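Local coordinates for uncharacterized protein (Sulfolobus tokodaii, PDB 2PD2) that is of unknown function but belongs to the DsrE/DsrF-like family, whose characterised members include proteins that handle sulfur in relay and transfer reactions, at residues A[22-27]-A[58-63]. Sequence-based numbering, arbitrary orientation.
Sequences NLYNDI and IKKNIL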
ATOM      1  N   ASN A  22      -1.834  17.020   1.980  1.00 17.67           N
ATOM      2  CA  ASN A  22      -2.817  17.115   0.902  1.00 20.99           C
ATOM      3  C   ASN A  22      -4.164  16.555   1.360  1.00 21.68           C
ATOM      4  O   ASN A  22      -5.208  17.130   1.067  1.00 20.50           O
ATOM      5  CB  ASN A  22      -2.333  16.370  -0.354  1.00 18.44           C
ATOM      6  CG  ASN A  22      -1.211  17.110  -1.086  1.00 25.47           C
ATOM      7  OD1 ASN A  22      -1.018  18.312  -0.893  1.00 22.90           O
ATOM      8  ND2 ASN A  22      -0.478  16.394  -1.941  1.00 19.24           N
ATOM      9  N   LEU A  23      -4.134  15.431   2.071  1.00 19.33           N
ATOM     10  CA  LEU A  23      -5.356  14.811   2.580  1.00 20.05           C
ATOM     11  C   LEU A  23      -6.081  15.806   3.482  1.00 21.60           C
ATOM     12  O   LEU A  23      -7.267  16.084   3.301  1.00 19.28           O
ATOM     13  CB  LEU A  23      -5.019  13.551   3.389  1.00 18.51           C
ATOM     14  CG  LEU A  23      -6.209  12.819   4.016  1.00 20.40           C
ATOM     15  CD1 LEU A  23      -7.145  12.350   2.913  1.00 22.94           C
ATOM     16  CD2 LEU A  23      -5.726  11.633   4.838  1.00 18.35           C
ATOM     17  N   TYR A  24      -5.348  16.327   4.461  1.00 22.17           N
ATOM     18  CA  TYR A  24      -5.879  17.302   5.410  1.00 20.97           C
ATOM     19  C   TYR A  24      -6.560  18.465   4.694  1.00 21.20           C
ATOM     20  O   TYR A  24      -7.679  18.854   5.036  1.00 19.78           O
ATOM     21  CB  TYR A  24      -4.743  17.843   6.282  1.00 19.55           C
ATOM     22  CG  TYR A  24      -5.153  18.969   7.207  1.00 23.07           C
ATOM     23  CD1 TYR A  24      -5.721  18.703   8.453  1.00 22.61           C
ATOM     24  CD2 TYR A  24      -4.971  20.301   6.834  1.00 23.31           C
ATOM     25  CE1 TYR A  24      -6.098  19.735   9.305  1.00 22.77           C
ATOM     26  CE2 TYR A  24      -5.344  21.340   7.677  1.00 26.72           C
ATOM     27  CZ  TYR A  24      -5.907  21.049   8.910  1.00 25.25           C
ATOM     28  OH  TYR A  24      -6.281  22.075   9.741  1.00 25.99           O
ATOM     29  N   ASN A  25      -5.879  19.025   3.702  1.00 21.57           N
ATOM     30  CA  ASN A  25      -6.435  20.150   2.954  1.00 22.82           C
ATOM     31  C   ASN A  25      -7.629  19.787   2.084  1.00 24.58           C
ATOM     32  O   ASN A  25      -8.456  20.648   1.779  1.00 22.65           O
ATOM     33  CB  ASN A  25      -5.367  20.786   2.058  1.00 21.98           C
ATOM     34  CG  ASN A  25      -4.319  21.539   2.846  1.00 27.13           C
ATOM     35  OD1 ASN A  25      -4.624  22.160   3.861  1.00 28.04           O
ATOM     36  ND2 ASN A  25      -3.081  21.505   2.369  1.00 25.89           N
ATOM     37  N   ASP A  26      -7.732  18.519   1.697  1.00 19.87           N
ATOM     38  CA  ASP A  26      -8.807  18.100   0.810  1.00 22.60           C
ATOM     39  C   ASP A  26     -10.080  17.578   1.460  1.00 24.45           C
ATOM     40  O   ASP A  26     -11.164  17.720   0.894  1.00 27.33           O
ATOM     41  CB  ASP A  26      -8.278  17.052  -0.171  1.00 23.26           C
ATOM     42  CG  ASP A  26      -9.185  16.877  -1.375  1.00 30.75           C
ATOM     43  OD1 ASP A  26      -9.402  17.875  -2.095  1.00 34.77           O
ATOM     44  OD2 ASP A  26      -9.679  15.753  -1.601  1.00 33.06           O
ATOM     45  N   ILE A  27      -9.963  16.972   2.634  1.00 20.92           N
ATOM     46  CA  ILE A  27     -11.134  16.429   3.309  1.00 22.34           C
ATOM     47  C   ILE A  27     -11.503  17.229   4.550  1.00 23.03           C
ATOM     48  O   ILE A  27     -10.815  17.174   5.568  1.00 19.29           O
ATOM     49  CB  ILE A  27     -10.917  14.945   3.692  1.00 21.25           C
ATOM     50  CG1 ILE A  27     -10.667  14.123   2.417  1.00 24.12           C
ATOM     51  CG2 ILE A  27     -12.148  14.402   4.405  1.00 24.93           C
ATOM     52  CD1 ILE A  27     -10.528  12.635   2.655  1.00 26.07           C
ATOM     53  N   ILE A  58       0.912  17.712  13.893  1.00 17.15           N
ATOM     54  CA  ILE A  58       0.434  17.611  15.267  1.00 21.22           C
ATOM     55  C   ILE A  58      -0.384  18.857  15.604  1.00 21.92           C
ATOM     56  O   ILE A  58      -1.426  18.779  16.258  1.00 21.68           O
ATOM     57  CB  ILE A  58       1.621  17.463  16.252  1.00 20.80           C
ATOM     58  CG1 ILE A  58       2.261  16.084  16.064  1.00 24.50           C
ATOM     59  CG2 ILE A  58       1.147  17.664  17.698  1.00 18.00           C
ATOM     60  CD1 ILE A  58       3.459  15.821  16.948  1.00 26.06           C
ATOM     61  N   LYS A  59       0.088  20.004  15.135  1.00 24.39           N
ATOM     62  CA  LYS A  59      -0.603  21.269  15.369  1.00 26.02           C
ATOM     63  C   LYS A  59      -1.998  21.197  14.741  1.00 23.76           C
ATOM     64  O   LYS A  59      -2.975  21.698  15.296  1.00 23.15           O
ATOM     65  CB  LYS A  59       0.197  22.415  14.743  1.00 28.33           C
ATOM     66  CG  LYS A  59      -0.344  23.809  15.028  1.00 40.54           C
ATOM     67  CD  LYS A  59      -0.033  24.257  16.446  1.00 51.15           C
ATOM     68  CE  LYS A  59      -0.444  25.711  16.661  1.00 58.62           C
ATOM     69  NZ  LYS A  59      -0.098  26.208  18.023  1.00 61.84           N
ATOM     70  N   LYS A  60      -2.079  20.562  13.577  1.00 21.17           N
ATOM     71  CA  LYS A  60      -3.341  20.416  12.864  1.00 21.79           C
ATOM     72  C   LYS A  60      -4.231  19.331  13.490  1.00 20.60           C
ATOM     73  O   LYS A  60      -5.218  18.895  12.895  1.00 21.15           O
ATOM     74  CB  LYS A  60      -3.056  20.106  11.389  1.00 24.33           C
ATOM     75  CG  LYS A  60      -2.513  21.313  10.608  1.00 25.20           C
ATOM     76  CD  LYS A  60      -2.069  20.931   9.204  1.00 22.98           C
ATOM     77  CE  LYS A  60      -1.881  22.162   8.312  1.00 27.43           C
ATOM     78  NZ  LYS A  60      -0.888  23.137   8.839  1.00 29.39           N
ATOM     79  N   ASN A  61      -3.869  18.911  14.700  1.00 16.44           N
ATOM     80  CA  ASN A  61      -4.610  17.898  15.453  1.00 17.11           C
ATOM     81  C   ASN A  61      -4.584  16.498  14.838  1.00 19.25           C
ATOM     82  O   ASN A  61      -5.506  15.704  15.026  1.00 18.40           O
ATOM     83  CB  ASN A  61      -6.063  18.343  15.662  1.00 19.62           C
ATOM     84  CG  ASN A  61      -6.761  17.547  16.749  1.00 18.73           C
ATOM     85  OD1 ASN A  61      -6.167  17.253  17.784  1.00 22.36           O
ATOM     86  ND2 ASN A  61      -8.028  17.209  16.528  1.00 19.93           N
ATOM     87  N   ILE A  62      -3.518  16.195  14.109  1.00 18.09           N
ATOM     88  CA  ILE A  62      -3.369  14.884  13.498  1.00 16.81           C
ATOM     89  C   ILE A  62      -2.634  13.981  14.495  1.00 16.97           C
ATOM     90  O   ILE A  62      -1.652  14.395  15.108  1.00 15.77           O
ATOM     91  CB  ILE A  62      -2.590  15.005  12.168  1.00 19.94           C
ATOM     92  CG1 ILE A  62      -3.486  15.696  11.130  1.00 24.69           C
ATOM     93  CG2 ILE A  62      -2.155  13.637  11.669  1.00 20.03           C
ATOM     94  CD1 ILE A  62      -2.815  15.979   9.801  1.00 27.54           C
ATOM     95  N   LEU A  63      -3.134  12.761  14.683  1.00 15.20           N
ATOM     96  CA  LEU A  63      -2.517  11.820  15.616  1.00 14.68           C
ATOM     97  C   LEU A  63      -1.325  11.123  14.966  1.00 16.37           C
ATOM     98  O   LEU A  63      -1.484  10.414  13.964  1.00 16.70           O
ATOM     99  CB  LEU A  63      -3.546  10.769  16.066  1.00 16.19           C
ATOM    100  CG  LEU A  63      -3.070   9.679  17.035  1.00 20.01           C
ATOM    101  CD1 LEU A  63      -2.513  10.328  18.312  1.00 13.81           C
ATOM    102  CD2 LEU A  63      -4.239   8.746  17.374  1.00 19.69           C
TER
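Tyr24 and Lys60 carry this contact, and Ile62 adds a smaller apolar touch. The aliphatic chain of Lys60 lies across one face of the Tyr24 ring, and the two side chains cross at about a right angle. Lys60 CD makes a CH-pi contact, 3.8 Å from the centroid of the Tyr24 ring and 16° off the ring normal. The next methylene, Lys60 CE, stands above the ring plane just beyond the rim, 3.6 Å from Tyr24 CE2. Nearer the backbone, Lys60 CB packs 3.7 Å from Tyr24 CE1. Tyr24 reaches over because CG stands anti to the backbone N (chi1 174°), which carries the ring away from its own helix. The Lys60 chain runs extended as far as CE and bends at chi4 (58°). Its NZ forms a salt bridge with Asp56, one turn back on helix 51-59, so the charged end is held while the methylenes meet the ring. Ile62 CD1 approaches the same ring obliquely, 4.2 Å from Tyr24 CD1.

The contact joins the C-terminal ends of helices 13-26 and 51-59 in an alpha/beta fold built on a parallel sheet. Helix 51-59 ends in a Schellman motif with Asn61, at positive phi, as its C-prime residue. Asn61 N bonds to Ile58 O (2.9 Å). This turn leads into strand 63-67. Ile62 is buried and also packs on Ile32 and Val34 of strand 31-36. On helix 13-26, Asp26 forms a salt bridge with Arg97 of a second subunit.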